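Local coordinates for protein CS6 fimbrial subunit B, CS6 fimbrial subunit A (Escherichia coli, PDB 4B9G) that forms part of the CS6 colonization factor, a fimbrial assembly of enterotoxigenic Escherichia coli that probably serves in adhesion, here as one subunit complemented by a fused partner's donor strand, at residues Val41-Val55 with Gln97-Phe111. Numbering follows the deposited sequence.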
loop_
_atom_site.group_PDB
_atom_site.type_symbol
_atom_site.label_atom_id
_atom_site.label_comp_id
_atom_site.label_asym_id
_atom_site.label_seq_id
_atom_site.Cartn_x
_atom_site.Cartn_y
_atom_site.Cartn_z
ATOM N N VAL A 41 -2.875 -2.493 -5.842
ATOM C CA VAL A 41 -1.536 -3.011 -6.101
ATOM C C VAL A 41 -1.696 -4.432 -6.634
ATOM O O VAL A 41 -2.451 -5.236 -6.055
ATOM C CB VAL A 41 -0.702 -3.067 -4.805
ATOM C CG1 VAL A 41 0.726 -3.537 -5.098
ATOM C CG2 VAL A 41 -0.717 -1.720 -4.091
ATOM N N GLU A 42 -0.993 -4.755 -7.718
ATOM C CA GLU A 42 -0.996 -6.110 -8.276
ATOM C C GLU A 42 0.438 -6.568 -8.434
ATOM O O GLU A 42 1.298 -5.796 -8.863
ATOM C CB GLU A 42 -1.764 -6.165 -9.606
ATOM C CG GLU A 42 -3.191 -5.610 -9.464
ATOM C CD GLU A 42 -4.146 -5.983 -10.588
ATOM O OE1 GLU A 42 -3.704 -6.440 -11.651
ATOM O OE2 GLU A 42 -5.361 -5.797 -10.415
ATOM N N MET A 43 0.715 -7.822 -8.087
ATOM C CA MET A 43 2.061 -8.374 -8.235
ATOM C C MET A 43 2.024 -9.871 -8.483
ATOM O O MET A 43 1.123 -10.561 -8.053
ATOM C CB MET A 43 2.933 -8.091 -7.017
ATOM C CG MET A 43 2.480 -8.800 -5.733
ATOM S SD MET A 43 3.495 -8.433 -4.228
ATOM C CE MET A 43 3.092 -6.720 -3.887
ATOM N N THR A 44 2.991 -10.387 -9.216
ATOM C CA THR A 44 3.171 -11.856 -9.261
ATOM C C THR A 44 4.504 -12.144 -8.599
ATOM O O THR A 44 5.459 -11.471 -8.811
ATOM C CB THR A 44 3.080 -12.489 -10.694
ATOM O OG1 THR A 44 1.776 -12.279 -11.232
ATOM C CG2 THR A 44 3.338 -13.998 -10.677
ATOM N N ILE A 45 4.556 -13.163 -7.793
ATOM C CA ILE A 45 5.748 -13.438 -7.009
ATOM C C ILE A 45 6.814 -14.120 -7.883
ATOM O O ILE A 45 6.561 -15.204 -8.418
ATOM C CB ILE A 45 5.345 -14.371 -5.867
ATOM C CG1 ILE A 45 4.176 -13.771 -5.053
ATOM C CG2 ILE A 45 6.550 -14.689 -5.010
ATOM C CD1 ILE A 45 4.406 -12.381 -4.489
ATOM N N PRO A 46 8.015 -13.527 -8.002
ATOM C CA PRO A 46 9.055 -14.185 -8.794
ATOM C C PRO A 46 9.552 -15.449 -8.124
ATOM O O PRO A 46 9.541 -15.593 -6.907
ATOM C CB PRO A 46 10.189 -13.153 -8.809
ATOM C CG PRO A 46 9.552 -11.852 -8.486
ATOM C CD PRO A 46 8.437 -12.191 -7.554
ATOM N N ALA A 47 10.048 -16.380 -8.931
ATOM C CA ALA A 47 10.679 -17.579 -8.395
ATOM C C ALA A 47 11.806 -17.143 -7.463
ATOM O O ALA A 47 12.549 -16.211 -7.774
ATOM C CB ALA A 47 11.217 -18.447 -9.517
ATOM N N GLY A 48 11.926 -17.804 -6.313
ATOM C CA GLY A 48 12.956 -17.468 -5.347
ATOM C C GLY A 48 12.490 -16.542 -4.230
ATOM O O GLY A 48 13.231 -16.335 -3.267
ATOM N N VAL A 49 11.291 -15.977 -4.347
ATOM C CA VAL A 49 10.758 -15.115 -3.301
ATOM C C VAL A 49 9.820 -15.936 -2.429
ATOM O O VAL A 49 8.837 -16.512 -2.918
ATOM C CB VAL A 49 10.037 -13.907 -3.906
ATOM C CG1 VAL A 49 9.331 -13.119 -2.817
ATOM C CG2 VAL A 49 11.043 -13.045 -4.672
ATOM N N SER A 50 10.075 -16.000 -1.155
ATOM C CA SER A 50 9.333 -16.703 -0.146
ATOM C C SER A 50 8.386 -15.885 0.678
ATOM O O SER A 50 7.437 -16.420 1.211
ATOM C CB SER A 50 10.238 -17.509 0.795
ATOM O OG SER A 50 11.109 -18.307 0.125
ATOM N N ALA A 51 8.651 -14.589 0.792
ATOM C CA ALA A 51 7.833 -13.720 1.634
ATOM C C ALA A 51 7.846 -12.298 1.099
ATOM O O ALA A 51 8.791 -11.877 0.411
ATOM C CB ALA A 51 8.309 -13.752 3.085
ATOM N N VAL A 52 6.787 -11.571 1.438
ATOM C CA VAL A 52 6.574 -10.196 1.020
ATOM C C VAL A 52 6.205 -9.331 2.216
ATOM O O VAL A 52 5.418 -9.744 3.051
ATOM C CB VAL A 52 5.426 -10.116 -0.034
ATOM C CG1 VAL A 52 5.003 -8.671 -0.309
ATOM C CG2 VAL A 52 5.852 -10.827 -1.318
ATOM N N LYS A 53 6.701 -8.124 2.295
ATOM C CA LYS A 53 6.293 -7.003 3.113
ATOM C C LYS A 53 5.696 -5.941 2.215
ATOM O O LYS A 53 6.276 -5.618 1.175
ATOM C CB LYS A 53 7.446 -6.416 3.883
ATOM C CG LYS A 53 7.220 -5.270 4.747
ATOM C CD LYS A 53 8.418 -4.774 5.470
ATOM C CE LYS A 53 8.187 -3.716 6.416
ATOM N NZ LYS A 53 9.483 -3.289 6.981
ATOM N N ILE A 54 4.557 -5.392 2.626
ATOM C CA ILE A 54 3.907 -4.318 1.875
ATOM C C ILE A 54 3.299 -3.345 2.884
ATOM O O ILE A 54 2.341 -3.685 3.581
ATOM C CB ILE A 54 2.894 -4.884 0.840
ATOM C CG1 ILE A 54 2.183 -3.740 0.133
ATOM C CG2 ILE A 54 1.900 -5.883 1.453
ATOM C CD1 ILE A 54 1.354 -4.177 -1.043
ATOM N N VAL A 55 3.842 -2.174 3.024
ATOM C CA VAL A 55 3.569 -1.206 4.034
ATOM C C VAL A 55 3.758 0.232 3.522
ATOM O O VAL A 55 4.733 0.497 2.851
ATOM C CB VAL A 55 4.409 -1.501 5.316
ATOM C CG1 VAL A 55 5.787 -1.270 5.058
ATOM C CG2 VAL A 55 4.040 -0.677 6.425
ATOM N N GLN A 97 -0.647 -4.975 8.337
ATOM C CA GLN A 97 0.513 -5.438 9.099
ATOM C C GLN A 97 1.836 -4.869 8.578
ATOM O O GLN A 97 1.987 -4.589 7.387
ATOM C CB GLN A 97 0.565 -6.960 9.178
ATOM C CG GLN A 97 0.830 -7.664 7.873
ATOM C CD GLN A 97 1.076 -9.114 8.121
ATOM O OE1 GLN A 97 0.178 -9.823 8.594
ATOM N NE2 GLN A 97 2.306 -9.563 7.878
ATOM N N LYS A 98 2.818 -4.747 9.416
ATOM C CA LYS A 98 4.168 -4.306 9.133
ATOM C C LYS A 98 5.118 -5.408 8.752
ATOM O O LYS A 98 6.088 -5.140 8.090
ATOM C CB LYS A 98 4.767 -3.549 10.313
ATOM C CG LYS A 98 5.808 -2.545 10.021
ATOM C CD LYS A 98 6.383 -1.825 11.159
ATOM C CE LYS A 98 7.227 -0.678 10.803
ATOM N NZ LYS A 98 7.972 -0.114 11.855
ATOM N N GLY A 99 4.847 -6.624 9.178
ATOM C CA GLY A 99 5.795 -7.696 8.936
ATOM C C GLY A 99 5.641 -8.336 7.579
ATOM O O GLY A 99 4.635 -8.144 6.894
ATOM N N SER A 100 6.640 -9.119 7.195
ATOM C CA SER A 100 6.514 -9.921 5.993
ATOM C C SER A 100 5.600 -11.117 6.255
ATOM O O SER A 100 5.390 -11.518 7.402
ATOM C CB SER A 100 7.885 -10.376 5.517
ATOM O OG SER A 100 8.550 -11.138 6.512
ATOM N N PHE A 101 5.070 -11.692 5.174
ATOM C CA PHE A 101 4.278 -12.910 5.261
ATOM C C PHE A 101 4.669 -13.830 4.114
ATOM O O PHE A 101 5.077 -13.388 3.045
ATOM C CB PHE A 101 2.774 -12.616 5.279
ATOM C CG PHE A 101 2.177 -12.272 3.923
ATOM C CD1 PHE A 101 2.412 -11.056 3.312
ATOM C CD2 PHE A 101 1.335 -13.172 3.281
ATOM C CE1 PHE A 101 1.836 -10.754 2.071
ATOM C CE2 PHE A 101 0.759 -12.886 2.046
ATOM C CZ PHE A 101 1.006 -11.665 1.444
ATOM N N SER A 102 4.541 -15.136 4.342
ATOM C CA SER A 102 4.937 -16.132 3.355
ATOM C C SER A 102 3.925 -16.216 2.211
ATOM O O SER A 102 2.704 -16.251 2.429
ATOM C CB SER A 102 5.121 -17.492 4.032
ATOM O OG SER A 102 6.170 -17.406 4.978
ATOM N N VAL A 103 4.461 -16.267 0.990
ATOM C CA VAL A 103 3.692 -16.251 -0.254
ATOM C C VAL A 103 4.036 -17.459 -1.114
ATOM O O VAL A 103 5.027 -18.142 -0.884
ATOM C CB VAL A 103 3.951 -14.954 -1.072
ATOM C CG1 VAL A 103 3.419 -13.735 -0.335
ATOM C CG2 VAL A 103 5.410 -14.788 -1.407
ATOM N N LYS A 104 3.238 -17.720 -2.120
ATOM C CA LYS A 104 3.421 -18.759 -3.113
ATOM C C LYS A 104 4.035 -18.214 -4.399
ATOM O O LYS A 104 3.481 -17.342 -5.044
ATOM C CB LYS A 104 2.143 -19.587 -3.406
ATOM C CG LYS A 104 1.463 -20.224 -2.238
ATOM C CD LYS A 104 0.167 -20.984 -2.617
ATOM C CE LYS A 104 -0.360 -21.768 -1.434
ATOM N NZ LYS A 104 0.427 -22.862 -0.918
ATOM N N GLU A 105 5.191 -18.756 -4.757
ATOM C CA GLU A 105 5.869 -18.260 -5.956
ATOM C C GLU A 105 5.053 -18.539 -7.221
ATOM O O GLU A 105 4.287 -19.503 -7.283
ATOM C CB GLU A 105 7.341 -18.737 -6.080
ATOM C CG GLU A 105 7.622 -20.222 -6.080
ATOM C CD GLU A 105 9.095 -20.529 -6.399
ATOM O OE1 GLU A 105 10.008 -20.023 -5.683
ATOM O OE2 GLU A 105 9.347 -21.295 -7.367
ATOM N N ASN A 106 5.192 -17.645 -8.198
ATOM C CA ASN A 106 4.528 -17.771 -9.497
ATOM C C ASN A 106 3.023 -17.702 -9.395
ATOM O O ASN A 106 2.295 -18.276 -10.202
ATOM C CB ASN A 106 4.946 -19.050 -10.194
ATOM C CG ASN A 106 6.384 -19.013 -10.605
ATOM O OD1 ASN A 106 6.875 -17.987 -11.079
ATOM N ND2 ASN A 106 7.084 -20.116 -10.406
ATOM N N THR A 107 2.518 -17.056 -8.371
ATOM C CA THR A 107 1.131 -16.749 -8.211
ATOM C C THR A 107 0.945 -15.267 -7.974
ATOM O O THR A 107 1.843 -14.546 -7.590
ATOM C CB THR A 107 0.488 -17.474 -7.090
ATOM O OG1 THR A 107 0.998 -16.973 -5.896
ATOM C CG2 THR A 107 0.704 -18.851 -7.157
ATOM N N SER A 108 -0.269 -14.842 -8.210
ATOM C CA SER A 108 -0.547 -13.405 -8.200
ATOM C C SER A 108 -1.242 -12.956 -6.905
ATOM O O SER A 108 -2.051 -13.684 -6.329
ATOM C CB SER A 108 -1.399 -13.038 -9.416
ATOM O OG SER A 108 -0.628 -13.030 -10.609
ATOM N N TYR A 109 -0.909 -11.741 -6.474
ATOM C CA TYR A 109 -1.465 -11.121 -5.274
ATOM C C TYR A 109 -2.010 -9.743 -5.627
ATOM O O TYR A 109 -1.436 -9.010 -6.448
ATOM C CB TYR A 109 -0.379 -10.973 -4.176
ATOM C CG TYR A 109 -0.006 -12.289 -3.561
ATOM C CD1 TYR A 109 0.743 -13.216 -4.271
ATOM C CD2 TYR A 109 -0.495 -12.662 -2.311
ATOM C CE1 TYR A 109 1.033 -14.463 -3.735
ATOM C CE2 TYR A 109 -0.215 -13.923 -1.775
ATOM C CZ TYR A 109 0.528 -14.829 -2.508
ATOM O OH TYR A 109 0.797 -16.083 -2.015
ATOM N N THR A 110 -3.120 -9.379 -5.001
ATOM C CA THR A 110 -3.656 -8.039 -5.127
ATOM C C THR A 110 -3.912 -7.465 -3.750
ATOM O O THR A 110 -4.231 -8.193 -2.806
ATOM C CB THR A 110 -4.940 -7.975 -5.970
ATOM O OG1 THR A 110 -5.973 -8.703 -5.316
ATOM C CG2 THR A 110 -4.699 -8.513 -7.389
ATOM N N PHE A 111 -3.752 -6.150 -3.647
ATOM C CA PHE A 111 -3.944 -5.409 -2.409
ATOM C C PHE A 111 -4.671 -4.110 -2.734
ATOM O O PHE A 111 -4.622 -3.625 -3.881
ATOM C CB PHE A 111 -2.602 -5.072 -1.732
ATOM C CG PHE A 111 -1.723 -6.273 -1.440
ATOM C CD1 PHE A 111 -0.913 -6.822 -2.429
ATOM C CD2 PHE A 111 -1.682 -6.834 -0.160
ATOM C CE1 PHE A 111 -0.110 -7.900 -2.161
ATOM C CE2 PHE A 111 -0.867 -7.926 0.117
ATOM C CZ PHE A 111 -0.074 -8.455 -0.877
HETATM O O HOH W 1 6.693 -15.094 -11.502
HETATM O O HOH W 2 9.331 -16.070 -11.751
HETATM O O HOH W 3 7.445 -18.761 -2.200
HETATM O O HOH W 4 6.931 -19.254 1.193
HETATM O O HOH W 5 0.632 -2.891 5.618
HETATM O O HOH W 6 3.545 -6.136 5.243
#
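V41 and M43 pair with F111 and Y109 in an antiparallel beta contact at one end of the immunoglobulin-like pilin fold, within the CssB part of the fusion. Two chain segments cross together from one sheet layer to the other. Strand 41-44 runs beside strand 108-111, and strand 51-55 runs beside the short strand 101-102. Between them, two type II turns, P46-V49 and K104-T107, lie next to each other.

V41 with F111, M43 with Y109 and V52 with F101 are hydrogen-bonded pairs. The apolar side chains meet between the layers. I54 lays CD1 over one face of the F111 ring, 3.9 Å from its centroid. M43 makes an oblique Met-aromatic contact with the same ring, with CE 3.8 Å from F111 CE1; its bend at chi3 (69°) carries the methyl there. I45 packs CG1 3.5 Å from Y109 CE1. V103 CG1 touches V52 CG2 and also lies over one face of the F101 ring, toward its rim.

On the opposite side of strand 41-44, T44 OG1 and S108 OG share a 2.6 Å hydrogen bond. Beyond strand 101-102, one water donates to both I54 O and Q97 O. N106 N donates to I45 O, just ahead of the first turn. A carboxylate joins the turns themselves: G48 N meets E105 OE1 at 3.0 Å, almost straight at 179°, from above the carboxylate plane.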